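Side-chain contacts in nonribosomal peptide synthase (Streptomyces sp. MJ635-86F5, PDB 5JJP), which activates an aliphatic beta-amino acid by adenylation, probably drawing on ATP as other adenylating ligases of its kind do: residues D33-A38 against A206-I211; F231-G236 against F326-A331; G378-I383 against Y434-I439. All coordinates share one frame; numbering follows the deposited sequence.

Contact 1: D33-A38 against A206-I211; sequences DYLLAA and AFHRGI
Tyr34 makes most of the contact with helix 201-212, lying against His208 and Arg209 while its neighbour Leu35 adds one methyl group. The segments 33-37 and 206-211 run roughly the same way, 28° apart, with axes 11.1 Å from each other at closest approach, so side chains rather than backbones fill the gap.

The nonpolar contacts come first. The Tyr34 ring points across with CG anti to its own N (chi1 -173°), which carries CE2 to 3.7 Å from His208 CB. On the Arg209 side it is the aliphatic stem that touches: CG lies 3.7 Å from Tyr34 CZ, and the two side chains cross at about a right angle. The guanidinium takes no part in this meeting. Next along the helix, Leu35 sets its CD2 over one face of the imidazole, 4.1 Å from His208 CD2. Ala239 of helix 232-243 touches both Leu35 and His208, so a third helix packs against the pair.

The polar element is the phenol oxygen. Tyr34 OH sits 3.4 Å from Arg209 CG, a packing distance to carbon, and has its real polar partner one residue beyond Ile211: a hydrogen bond with Arg212 NH1.

This is helix-helix packing inside the AMP-binding fold, greasy along its inner side and with the exposed Arg209 at its margin. The phenol reaches past carbon to the guanidinium of Arg212, on the helix that carries Arg209, so one hydrogen bond fixes the end of a ring whose other contacts across this interface are van der Waals.

Contact 2: F231-G236 against F326-A331; sequences FDFCLG and FNLYGA
Asp232 and Ala331 bring their CA atoms to 8.9 Å, the nearest approach of the two backbones: the first turn of helix 232-243 faces the place where strand 324-329 gives way to loop. That exit passes through Gly330, whose backbone angles (phi 156°, psi -168°) would push a side chain into the preceding carbonyl oxygen.

One pair of side chains bridges the gap. Phe233 and Leu328 approach from opposite directions, and Phe233 CE1 meets Leu328 CD2 at 3.9 Å, the methyl lying oblique to the ring. Both have CG anti to the backbone N (chi1 -167° for the phenylalanine), which extends the ring off the helix to meet the leucine coming from the strand. Ser304 on the adjacent strand 300-304 touches both of them.

Asp232 is turned toward the loop, yet its OD2 stays 4.5 Å from Ala331 O, too far for a hydrogen bond; the side chain also touches Tyr183, Thr332 and Met335.

The run from Asn327 through Tyr329, Gly330 and Ala331 matches the start of motif A5 (NxYGPTE) of adenylation domains, with alanine for the usual proline. Strand end and helix start meet by one apolar touch and no hydrogen bond, which implies a light contact.

Contact 3: G378-I383 against Y434-I439; sequences GVVGEI and YFCGRI
Val380 and Cys436 have CA atoms 7.8 Å apart, and Glu382 and Ile439 8.1 Å, with the touching stretches running in directions 47° apart, so the two backbones stay too far from each other to pair and side chains alone make the contact.

At one end Val380 CG2 rests against the sulfur of Cys436, 4.1 Å from SG, a loose apolar touch at the surface. The valine branch that touches is the one beside its backbone N; CG1, anti to that nitrogen (chi1 166°), is not the one used.

The other end is closer. Glu382 runs out extended, CG anti to the backbone N (chi1 -178°), and Ile439 crosses it at about a right angle. The CD1 methyl of Ile439 sits above the plane of the carboxylate, 3.7 Å from Glu382 CD, and almost equally far from the two oxygens, which it covers from one face without competing for their hydrogen bonds. Those bonds lie with the middle strand: OE1 forms a salt bridge with Arg420 NH2, and OE2 accepts from Gly422 N. Gripped at both oxygens, the carboxylate is held in its rotation and offers Ile439 a flat, fixed surface. With an alanine in place of Glu382, Arg420 would probably lose its anionic mate, Gly422 N its acceptor, and Ile439 CD1 the flat surface it covers.

Strands 381-386 and 433-438 both pair antiparallel with strand 417-427, so this is a meeting of side chains across a common middle strand in the antiparallel sheet of the adenylating domain. Tyr426 and Leu424 of that shared neighbour touch Cys436 and Ile439. On the far side of strand 381-386 comes strand 363-367, whose Met364 and Val366 pack on Ile383.

From the N terminus, the chain leaves helix 31-37 and travels 167 residues before contact 1 joins it, helix to helix, to 201-212. Contact 2 then closes an 89-residue loop, tying helix 232-243, the crossover between parallel strands 222-225 and 247-250, to strand 324-329 of the same mixed six-stranded sheet. Contact 3 closes the last loop, of 50 residues, between two strands of the antiparallel sheet. The three follow in series; none nests or crosses. Successive contacts still touch: His208 CE1 lies 3.6 Å from Gly236 O, linking contacts 1 and 2, and Tyr329 OH lies 3.5 Å from Ile383 CD1, linking contacts 2 and 3. Contacts 1 and 3 remain about 14 Å apart at their nearest atoms.

Contact 1: D33-A38 against A206-I211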
ATOM      1  N   ASP A  33     -14.516  -2.645   5.142  1.00 18.98           N
ATOM      2  CA  ASP A  33     -14.939  -3.760   5.979  1.00 19.69           C
ATOM      3  C   ASP A  33     -13.775  -4.686   6.198  1.00 18.69           C
ATOM      4  O   ASP A  33     -13.471  -5.058   7.347  1.00 18.93           O
ATOM      5  CB  ASP A  33     -16.120  -4.506   5.372  1.00 21.83           C
ATOM      6  CG  ASP A  33     -17.304  -3.576   5.070  1.00 25.54           C
ATOM      7  OD1 ASP A  33     -17.571  -2.629   5.831  1.00 25.89           O
ATOM      8  OD2 ASP A  33     -17.980  -3.807   4.052  1.00 30.65           O
ATOM      9  N   TYR A  34     -13.106  -5.060   5.106  1.00 17.21           N
ATOM     10  CA  TYR A  34     -12.045  -6.056   5.198  1.00 15.18           C
ATOM     11  C   TYR A  34     -10.949  -5.575   6.145  1.00 13.38           C
ATOM     12  O   TYR A  34     -10.471  -6.344   6.968  1.00 12.18           O
ATOM     13  CB  TYR A  34     -11.480  -6.500   3.821  1.00 14.16           C
ATOM     14  CG  TYR A  34     -10.510  -7.642   4.001  1.00 14.09           C
ATOM     15  CD1 TYR A  34     -10.969  -8.936   4.168  1.00 13.88           C
ATOM     16  CD2 TYR A  34      -9.132  -7.425   4.073  1.00 14.17           C
ATOM     17  CE1 TYR A  34     -10.083  -9.987   4.355  1.00 14.00           C
ATOM     18  CE2 TYR A  34      -8.220  -8.470   4.239  1.00 13.65           C
ATOM     19  CZ  TYR A  34      -8.704  -9.751   4.402  1.00 13.65           C
ATOM     20  OH  TYR A  34      -7.851 -10.804   4.585  1.00 12.83           O
ATOM     21  N   LEU A  35     -10.529  -4.327   6.016  1.00 13.36           N
ATOM     22  CA  LEU A  35      -9.371  -3.880   6.780  1.00 13.75           C
ATOM     23  C   LEU A  35      -9.657  -3.849   8.285  1.00 15.19           C
ATOM     24  O   LEU A  35      -8.737  -3.905   9.060  1.00 13.11           O
ATOM     25  CB  LEU A  35      -8.884  -2.518   6.326  1.00 14.38           C
ATOM     26  CG  LEU A  35      -8.389  -2.417   4.867  1.00 15.52           C
ATOM     27  CD1 LEU A  35      -7.719  -1.074   4.647  1.00 16.06           C
ATOM     28  CD2 LEU A  35      -7.438  -3.529   4.494  1.00 16.11           C
ATOM     29  N   LEU A  36     -10.935  -3.761   8.671  1.00 15.98           N
ATOM     30  CA  LEU A  36     -11.312  -3.577  10.059  1.00 17.46           C
ATOM     31  C   LEU A  36     -11.924  -4.810  10.686  1.00 17.22           C
ATOM     32  O   LEU A  36     -12.179  -4.787  11.864  1.00 15.79           O
ATOM     33  CB  LEU A  36     -12.293  -2.389  10.204  1.00 17.36           C
ATOM     34  CG  LEU A  36     -11.542  -1.085   9.997  1.00 19.53           C
ATOM     35  CD1 LEU A  36     -12.523  -0.002   9.789  1.00 22.24           C
ATOM     36  CD2 LEU A  36     -10.695  -0.740  11.189  1.00 21.03           C
ATOM     37  N   ALA A  37     -12.078  -5.880   9.918  1.00 17.10           N
ATOM     38  CA  ALA A  37     -12.709  -7.065  10.440  1.00 17.29           C
ATOM     39  C   ALA A  37     -11.960  -7.699  11.619  1.00 17.05           C
ATOM     40  O   ALA A  37     -12.534  -7.875  12.663  1.00 17.62           O
ATOM     41  CB  ALA A  37     -12.907  -8.088   9.347  1.00 17.67           C
ATOM     42  N   ALA A  38     -10.667  -7.936  11.483  1.00 18.35           N
ATOM     43  CA  ALA A  38      -9.890  -8.533  12.572  1.00 19.56           C
ATOM     44  C   ALA A  38      -9.949  -7.718  13.854  1.00 20.15           C
ATOM     45  O   ALA A  38      -9.956  -8.277  14.958  1.00 20.20           O
ATOM     46  CB  ALA A  38      -8.431  -8.749  12.174  1.00 18.98           C
ATOM     47  N   ALA A 206      -7.821  -8.857  -2.302  1.00 12.83           N
ATOM     48  CA  ALA A 206      -7.235 -10.178  -2.656  1.00 12.67           C
ATOM     49  C   ALA A 206      -5.759 -10.199  -2.281  1.00 12.56           C
ATOM     50  O   ALA A 206      -5.239 -11.192  -1.859  1.00 14.12           O
ATOM     51  CB  ALA A 206      -7.425 -10.466  -4.140  1.00 12.61           C
ATOM     52  N   PHE A 207      -5.105  -9.059  -2.444  1.00 12.87           N
ATOM     53  CA  PHE A 207      -3.774  -8.897  -2.020  1.00 13.15           C
ATOM     54  C   PHE A 207      -3.609  -9.175  -0.491  1.00 13.95           C
ATOM     55  O   PHE A 207      -2.788  -9.960  -0.099  1.00 12.64           O
ATOM     56  CB  PHE A 207      -3.295  -7.515  -2.345  1.00 13.58           C
ATOM     57  CG  PHE A 207      -1.902  -7.262  -1.886  1.00 16.31           C
ATOM     58  CD1 PHE A 207      -0.839  -7.873  -2.506  1.00 18.08           C
ATOM     59  CD2 PHE A 207      -1.647  -6.459  -0.758  1.00 17.25           C
ATOM     60  CE1 PHE A 207       0.465  -7.696  -2.040  1.00 19.64           C
ATOM     61  CE2 PHE A 207      -0.366  -6.268  -0.306  1.00 17.41           C
ATOM     62  CZ  PHE A 207       0.693  -6.877  -0.952  1.00 18.30           C
ATOM     63  N   HIS A 208      -4.362  -8.473   0.348  1.00 14.24           N
ATOM     64  CA  HIS A 208      -4.240  -8.638   1.783  1.00 14.79           C
ATOM     65  C   HIS A 208      -4.596 -10.073   2.190  1.00 16.31           C
ATOM     66  O   HIS A 208      -3.919 -10.664   3.002  1.00 15.86           O
ATOM     67  CB  HIS A 208      -5.087  -7.602   2.491  1.00 14.85           C
ATOM     68  CG  HIS A 208      -4.587  -6.232   2.256  1.00 15.78           C
ATOM     69  ND1 HIS A 208      -3.332  -5.839   2.668  1.00 15.44           N
ATOM     70  CD2 HIS A 208      -5.089  -5.209   1.531  1.00 16.85           C
ATOM     71  CE1 HIS A 208      -3.111  -4.605   2.264  1.00 16.41           C
ATOM     72  NE2 HIS A 208      -4.153  -4.209   1.549  1.00 18.25           N
ATOM     73  N   ARG A 209      -5.620 -10.641   1.564  1.00 16.33           N
ATOM     74  CA  ARG A 209      -5.974 -12.008   1.853  1.00 17.46           C
ATOM     75  C   ARG A 209      -4.809 -12.967   1.610  1.00 18.38           C
ATOM     76  O   ARG A 209      -4.531 -13.861   2.424  1.00 17.04           O
ATOM     77  CB  ARG A 209      -7.154 -12.457   0.992  1.00 17.88           C
ATOM     78  CG  ARG A 209      -8.512 -12.012   1.466  1.00 17.62           C
ATOM     79  CD  ARG A 209      -9.534 -12.949   0.811  1.00 20.11           C
ATOM     80  NE  ARG A 209      -9.706 -12.603  -0.551  1.00 19.41           N
ATOM     81  CZ  ARG A 209      -9.546 -13.355  -1.642  1.00 21.12           C
ATOM     82  NH1 ARG A 209      -9.297 -14.660  -1.628  1.00 20.87           N
ATOM     83  NH2 ARG A 209      -9.718 -12.722  -2.816  1.00 20.47           N
ATOM     84  N   GLY A 210      -4.197 -12.847   0.437  1.00 18.16           N
ATOM     85  CA  GLY A 210      -3.059 -13.677   0.103  1.00 18.06           C
ATOM     86  C   GLY A 210      -1.910 -13.449   1.086  1.00 19.83           C
ATOM     87  O   GLY A 210      -1.351 -14.419   1.602  1.00 21.87           O
ATOM     88  N   ILE A 211      -1.536 -12.189   1.331  1.00 17.33           N
ATOM     89  CA  ILE A 211      -0.359 -11.913   2.131  1.00 18.45           C
ATOM     90  C   ILE A 211      -0.507 -12.398   3.607  1.00 16.94           C
ATOM     91  O   ILE A 211       0.410 -12.945   4.147  1.00 15.42           O
ATOM     92  CB  ILE A 211       0.014 -10.424   2.041  1.00 21.03           C
ATOM     93  CG1 ILE A 211       0.616 -10.111   0.648  1.00 22.69           C
ATOM     94  CG2 ILE A 211       1.038 -10.034   3.084  1.00 22.05           C
ATOM     95  CD1 ILE A 211       2.000 -10.695   0.397  1.00 20.98           C
TER

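Contact 2: F231-G236 against F326-A331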
ATOM      1  N   PHE A 231       3.008   7.443  -1.296  1.00 21.51           N
ATOM      2  CA  PHE A 231       3.533   6.182  -1.809  1.00 27.80           C
ATOM      3  C   PHE A 231       2.572   5.054  -1.566  1.00 25.86           C
ATOM      4  O   PHE A 231       1.978   4.913  -0.495  1.00 25.41           O
ATOM      5  CB  PHE A 231       4.907   5.816  -1.216  1.00 31.63           C
ATOM      6  CG  PHE A 231       6.063   6.598  -1.782  1.00 36.17           C
ATOM      7  CD1 PHE A 231       6.270   7.923  -1.420  1.00 38.04           C
ATOM      8  CD2 PHE A 231       6.992   5.996  -2.625  1.00 43.65           C
ATOM      9  CE1 PHE A 231       7.361   8.633  -1.912  1.00 38.73           C
ATOM     10  CE2 PHE A 231       8.095   6.714  -3.127  1.00 45.32           C
ATOM     11  CZ  PHE A 231       8.274   8.036  -2.773  1.00 40.25           C
ATOM     12  N   ASP A 232       2.383   4.292  -2.630  1.00 27.72           N
ATOM     13  CA  ASP A 232       1.645   3.024  -2.614  1.00 30.83           C
ATOM     14  C   ASP A 232       1.946   2.142  -1.368  1.00 27.20           C
ATOM     15  O   ASP A 232       1.067   1.549  -0.759  1.00 22.99           O
ATOM     16  CB  ASP A 232       2.116   2.288  -3.876  1.00 36.28           C
ATOM     17  CG  ASP A 232       1.305   1.104  -4.179  1.00 40.88           C
ATOM     18  OD1 ASP A 232       0.089   1.156  -3.922  1.00 52.29           O
ATOM     19  OD2 ASP A 232       1.878   0.119  -4.662  1.00 43.50           O
ATOM     20  N   PHE A 233       3.223   2.046  -1.041  1.00 24.58           N
ATOM     21  CA  PHE A 233       3.697   1.208   0.060  1.00 27.40           C
ATOM     22  C   PHE A 233       3.208   1.684   1.440  1.00 23.70           C
ATOM     23  O   PHE A 233       3.085   0.882   2.353  1.00 21.98           O
ATOM     24  CB  PHE A 233       5.250   1.157  -0.002  1.00 31.92           C
ATOM     25  CG  PHE A 233       5.889   0.090   0.860  1.00 37.70           C
ATOM     26  CD1 PHE A 233       5.213  -1.091   1.189  1.00 37.40           C
ATOM     27  CD2 PHE A 233       7.225   0.264   1.319  1.00 41.67           C
ATOM     28  CE1 PHE A 233       5.822  -2.043   1.983  1.00 40.44           C
ATOM     29  CE2 PHE A 233       7.847  -0.701   2.098  1.00 41.24           C
ATOM     30  CZ  PHE A 233       7.141  -1.853   2.429  1.00 43.61           C
ATOM     31  N   CYS A 234       2.906   2.977   1.582  1.00 19.84           N
ATOM     32  CA  CYS A 234       2.402   3.498   2.816  1.00 18.64           C
ATOM     33  C   CYS A 234       1.008   2.977   3.085  1.00 19.05           C
ATOM     34  O   CYS A 234       0.755   2.374   4.129  1.00 19.27           O
ATOM     35  CB  CYS A 234       2.387   5.023   2.821  1.00 17.51           C
ATOM     36  SG  CYS A 234       1.617   5.768   4.269  1.00 18.62           S
ATOM     37  N   LEU A 235       0.099   3.254   2.175  1.00 17.32           N
ATOM     38  CA  LEU A 235      -1.243   2.754   2.251  1.00 18.25           C
ATOM     39  C   LEU A 235      -1.284   1.209   2.405  1.00 16.50           C
ATOM     40  O   LEU A 235      -2.009   0.676   3.249  1.00 13.80           O
ATOM     41  CB  LEU A 235      -2.025   3.207   1.004  1.00 20.44           C
ATOM     42  CG  LEU A 235      -3.213   2.364   0.579  1.00 22.88           C
ATOM     43  CD1 LEU A 235      -4.334   2.498   1.601  1.00 23.39           C
ATOM     44  CD2 LEU A 235      -3.679   2.795  -0.812  1.00 25.21           C
ATOM     45  N   GLY A 236      -0.510   0.519   1.591  1.00 15.29           N
ATOM     46  CA  GLY A 236      -0.398  -0.935   1.694  1.00 15.98           C
ATOM     47  C   GLY A 236       0.010  -1.435   3.095  1.00 16.13           C
ATOM     48  O   GLY A 236      -0.538  -2.428   3.583  1.00 16.27           O
ATOM     49  N   PHE A 326      12.313  -9.750   5.305  1.00 16.06           N
ATOM     50  CA  PHE A 326      11.541 -10.124   4.151  1.00 17.81           C
ATOM     51  C   PHE A 326      11.787  -9.198   2.963  1.00 18.96           C
ATOM     52  O   PHE A 326      11.738  -8.001   3.081  1.00 17.02           O
ATOM     53  CB  PHE A 326      10.066  -9.997   4.488  1.00 17.72           C
ATOM     54  CG  PHE A 326       9.658 -10.739   5.693  1.00 17.06           C
ATOM     55  CD1 PHE A 326       9.676 -12.101   5.713  1.00 17.05           C
ATOM     56  CD2 PHE A 326       9.159 -10.053   6.818  1.00 18.21           C
ATOM     57  CE1 PHE A 326       9.269 -12.787   6.846  1.00 15.88           C
ATOM     58  CE2 PHE A 326       8.720 -10.752   7.940  1.00 16.46           C
ATOM     59  CZ  PHE A 326       8.825 -12.121   7.953  1.00 15.24           C
ATOM     60  N   ASN A 327      11.891  -9.801   1.802  1.00 24.14           N
ATOM     61  CA  ASN A 327      12.092  -9.105   0.536  1.00 27.32           C
ATOM     62  C   ASN A 327      10.783  -9.121  -0.271  1.00 26.64           C
ATOM     63  O   ASN A 327      10.193 -10.189  -0.555  1.00 24.12           O
ATOM     64  CB  ASN A 327      13.222  -9.813  -0.226  1.00 32.72           C
ATOM     65  CG  ASN A 327      13.399  -9.287  -1.632  1.00 35.28           C
ATOM     66  OD1 ASN A 327      13.338  -8.088  -1.858  1.00 34.80           O
ATOM     67  ND2 ASN A 327      13.621 -10.197  -2.589  1.00 37.04           N
ATOM     68  N   LEU A 328      10.306  -7.930  -0.583  1.00 24.54           N
ATOM     69  CA  LEU A 328       9.013  -7.774  -1.214  1.00 27.25           C
ATOM     70  C   LEU A 328       9.210  -7.316  -2.663  1.00 27.09           C
ATOM     71  O   LEU A 328       9.753  -6.246  -2.892  1.00 25.67           O
ATOM     72  CB  LEU A 328       8.232  -6.730  -0.430  1.00 28.01           C
ATOM     73  CG  LEU A 328       6.737  -6.680  -0.664  1.00 33.87           C
ATOM     74  CD1 LEU A 328       6.086  -7.895  -0.038  1.00 34.17           C
ATOM     75  CD2 LEU A 328       6.162  -5.391  -0.078  1.00 36.91           C
ATOM     76  N   TYR A 329       8.808  -8.127  -3.631  1.00 26.10           N
ATOM     77  CA  TYR A 329       8.956  -7.777  -5.056  1.00 25.82           C
ATOM     78  C   TYR A 329       7.566  -7.419  -5.579  1.00 27.88           C
ATOM     79  O   TYR A 329       6.575  -8.106  -5.278  1.00 25.14           O
ATOM     80  CB  TYR A 329       9.533  -8.941  -5.921  1.00 24.71           C
ATOM     81  CG  TYR A 329       9.109  -8.833  -7.405  1.00 24.04           C
ATOM     82  CD1 TYR A 329       9.632  -7.847  -8.236  1.00 24.26           C
ATOM     83  CD2 TYR A 329       8.127  -9.676  -7.934  1.00 25.86           C
ATOM     84  CE1 TYR A 329       9.224  -7.703  -9.566  1.00 24.05           C
ATOM     85  CE2 TYR A 329       7.695  -9.538  -9.256  1.00 26.67           C
ATOM     86  CZ  TYR A 329       8.247  -8.549 -10.064  1.00 27.48           C
ATOM     87  OH  TYR A 329       7.797  -8.399 -11.367  1.00 29.22           O
ATOM     88  N   GLY A 330       7.500  -6.348  -6.364  1.00 28.81           N
ATOM     89  CA  GLY A 330       6.305  -6.074  -7.187  1.00 28.34           C
ATOM     90  C   GLY A 330       6.144  -4.620  -7.533  1.00 23.02           C
ATOM     91  O   GLY A 330       7.032  -3.826  -7.286  1.00 24.59           O
ATOM     92  N   ALA A 331       4.981  -4.283  -8.053  1.00 20.79           N
ATOM     93  CA  ALA A 331       4.693  -2.948  -8.482  1.00 19.28           C
ATOM     94  C   ALA A 331       3.319  -2.456  -8.062  1.00 18.11           C
ATOM     95  O   ALA A 331       2.449  -3.208  -7.595  1.00 15.21           O
ATOM     96  CB  ALA A 331       4.817  -2.871  -9.996  1.00 20.20           C
TER

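Contact 3: G378-I383 against Y434-I439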
ATOM      1  N   GLY A 378      17.514 -20.497 -16.248  1.00 43.60           N
ATOM      2  CA  GLY A 378      18.631 -19.659 -16.609  1.00 39.68           C
ATOM      3  C   GLY A 378      18.384 -18.702 -17.763  1.00 42.58           C
ATOM      4  O   GLY A 378      19.127 -17.734 -17.952  1.00 46.11           O
ATOM      5  N   VAL A 379      17.304 -18.898 -18.504  1.00 45.62           N
ATOM      6  CA  VAL A 379      17.048 -18.069 -19.668  1.00 44.29           C
ATOM      7  C   VAL A 379      16.105 -16.921 -19.280  1.00 43.28           C
ATOM      8  O   VAL A 379      15.024 -17.139 -18.706  1.00 39.73           O
ATOM      9  CB  VAL A 379      16.442 -18.891 -20.829  1.00 51.03           C
ATOM     10  CG1 VAL A 379      16.036 -17.970 -21.986  1.00 52.11           C
ATOM     11  CG2 VAL A 379      17.429 -19.947 -21.303  1.00 49.81           C
ATOM     12  N   VAL A 380      16.531 -15.710 -19.612  1.00 36.16           N
ATOM     13  CA  VAL A 380      15.828 -14.516 -19.268  1.00 36.82           C
ATOM     14  C   VAL A 380      14.611 -14.299 -20.153  1.00 37.31           C
ATOM     15  O   VAL A 380      14.689 -14.456 -21.359  1.00 41.08           O
ATOM     16  CB  VAL A 380      16.758 -13.292 -19.403  1.00 37.64           C
ATOM     17  CG1 VAL A 380      15.970 -11.975 -19.384  1.00 40.78           C
ATOM     18  CG2 VAL A 380      17.788 -13.303 -18.295  1.00 38.80           C
ATOM     19  N   GLY A 381      13.500 -13.895 -19.538  1.00 35.56           N
ATOM     20  CA  GLY A 381      12.257 -13.508 -20.244  1.00 34.91           C
ATOM     21  C   GLY A 381      11.527 -12.463 -19.412  1.00 30.14           C
ATOM     22  O   GLY A 381      12.052 -12.013 -18.394  1.00 30.38           O
ATOM     23  N   GLU A 382      10.330 -12.085 -19.851  1.00 28.32           N
ATOM     24  CA  GLU A 382       9.521 -11.077 -19.162  1.00 28.30           C
ATOM     25  C   GLU A 382       8.561 -11.737 -18.181  1.00 24.51           C
ATOM     26  O   GLU A 382       7.940 -12.757 -18.517  1.00 21.18           O
ATOM     27  CB  GLU A 382       8.687 -10.284 -20.150  1.00 28.40           C
ATOM     28  CG  GLU A 382       7.870  -9.204 -19.475  1.00 29.67           C
ATOM     29  CD  GLU A 382       7.100  -8.336 -20.458  1.00 28.89           C
ATOM     30  OE1 GLU A 382       6.985  -8.738 -21.639  1.00 28.04           O
ATOM     31  OE2 GLU A 382       6.556  -7.306 -20.008  1.00 25.04           O
ATOM     32  N   ILE A 383       8.471 -11.183 -16.967  1.00 21.17           N
ATOM     33  CA  ILE A 383       7.535 -11.747 -15.952  1.00 21.72           C
ATOM     34  C   ILE A 383       6.114 -11.347 -16.309  1.00 20.15           C
ATOM     35  O   ILE A 383       5.860 -10.177 -16.515  1.00 21.53           O
ATOM     36  CB  ILE A 383       7.810 -11.277 -14.506  1.00 20.75           C
ATOM     37  CG1 ILE A 383       9.204 -11.682 -14.053  1.00 23.32           C
ATOM     38  CG2 ILE A 383       6.798 -11.876 -13.543  1.00 20.70           C
ATOM     39  CD1 ILE A 383       9.680 -10.914 -12.824  1.00 24.80           C
ATOM     40  N   TYR A 434      14.421 -14.725 -10.613  1.00 28.46           N
ATOM     41  CA  TYR A 434      15.529 -13.798 -10.251  1.00 32.25           C
ATOM     42  C   TYR A 434      15.409 -12.562 -11.131  1.00 31.99           C
ATOM     43  O   TYR A 434      15.477 -12.638 -12.357  1.00 35.04           O
ATOM     44  CB  TYR A 434      16.918 -14.484 -10.409  1.00 31.91           C
ATOM     45  CG  TYR A 434      17.082 -15.690  -9.481  1.00 32.12           C
ATOM     46  CD1 TYR A 434      17.834 -15.621  -8.313  1.00 33.35           C
ATOM     47  CD2 TYR A 434      16.439 -16.872  -9.762  1.00 33.69           C
ATOM     48  CE1 TYR A 434      17.944 -16.713  -7.451  1.00 35.37           C
ATOM     49  CE2 TYR A 434      16.527 -17.951  -8.916  1.00 37.75           C
ATOM     50  CZ  TYR A 434      17.290 -17.878  -7.776  1.00 35.80           C
ATOM     51  OH  TYR A 434      17.336 -18.987  -6.979  1.00 40.03           O
ATOM     52  N   PHE A 435      15.221 -11.424 -10.493  1.00 35.44           N
ATOM     53  CA  PHE A 435      15.012 -10.175 -11.189  1.00 37.55           C
ATOM     54  C   PHE A 435      16.267  -9.708 -11.923  1.00 37.91           C
ATOM     55  O   PHE A 435      17.320  -9.671 -11.336  1.00 41.13           O
ATOM     56  CB  PHE A 435      14.564  -9.128 -10.161  1.00 39.38           C
ATOM     57  CG  PHE A 435      14.360  -7.751 -10.736  1.00 39.20           C
ATOM     58  CD1 PHE A 435      13.311  -7.494 -11.604  1.00 40.39           C
ATOM     59  CD2 PHE A 435      15.222  -6.722 -10.413  1.00 40.48           C
ATOM     60  CE1 PHE A 435      13.119  -6.233 -12.126  1.00 41.94           C
ATOM     61  CE2 PHE A 435      15.043  -5.457 -10.938  1.00 41.81           C
ATOM     62  CZ  PHE A 435      13.985  -5.210 -11.791  1.00 41.51           C
ATOM     63  N   CYS A 436      16.124  -9.314 -13.189  1.00 43.63           N
ATOM     64  CA  CYS A 436      17.253  -8.858 -14.036  1.00 48.37           C
ATOM     65  C   CYS A 436      17.105  -7.452 -14.638  1.00 48.40           C
ATOM     66  O   CYS A 436      17.869  -7.089 -15.517  1.00 48.68           O
ATOM     67  CB  CYS A 436      17.440  -9.823 -15.207  1.00 46.41           C
ATOM     68  SG  CYS A 436      17.948 -11.428 -14.641  1.00 51.76           S
ATOM     69  N   GLY A 437      16.137  -6.676 -14.170  1.00 54.34           N
ATOM     70  CA  GLY A 437      15.940  -5.322 -14.657  1.00 54.61           C
ATOM     71  C   GLY A 437      14.685  -5.160 -15.499  1.00 48.71           C
ATOM     72  O   GLY A 437      13.983  -6.109 -15.794  1.00 46.94           O
ATOM     73  N   ARG A 438      14.421  -3.916 -15.848  1.00 45.06           N
ATOM     74  CA  ARG A 438      13.289  -3.539 -16.640  1.00 46.69           C
ATOM     75  C   ARG A 438      13.618  -3.701 -18.106  1.00 46.68           C
ATOM     76  O   ARG A 438      14.755  -3.673 -18.479  1.00 43.67           O
ATOM     77  CB  ARG A 438      12.955  -2.071 -16.377  1.00 44.57           C
ATOM     78  CG  ARG A 438      12.603  -1.730 -14.930  1.00 44.60           C
ATOM     79  CD  ARG A 438      11.198  -2.186 -14.573  1.00 41.53           C
ATOM     80  NE  ARG A 438      10.189  -1.605 -15.464  1.00 40.33           N
ATOM     81  CZ  ARG A 438       8.919  -2.006 -15.531  1.00 36.89           C
ATOM     82  NH1 ARG A 438       8.483  -2.999 -14.770  1.00 31.09           N
ATOM     83  NH2 ARG A 438       8.089  -1.407 -16.378  1.00 39.49           N
ATOM     84  N   ILE A 439      12.586  -3.807 -18.926  1.00 53.20           N
ATOM     85  CA  ILE A 439      12.715  -3.723 -20.364  1.00 55.08           C
ATOM     86  C   ILE A 439      12.879  -2.219 -20.692  1.00 58.34           C
ATOM     87  O   ILE A 439      13.554  -1.830 -21.654  1.00 66.21           O
ATOM     88  CB  ILE A 439      11.443  -4.257 -21.042  1.00 54.09           C
ATOM     89  CG1 ILE A 439      11.345  -5.755 -20.786  1.00 55.01           C
ATOM     90  CG2 ILE A 439      11.426  -3.959 -22.542  1.00 56.72           C
ATOM     91  CD1 ILE A 439      10.079  -6.400 -21.302  1.00 55.77           C
TER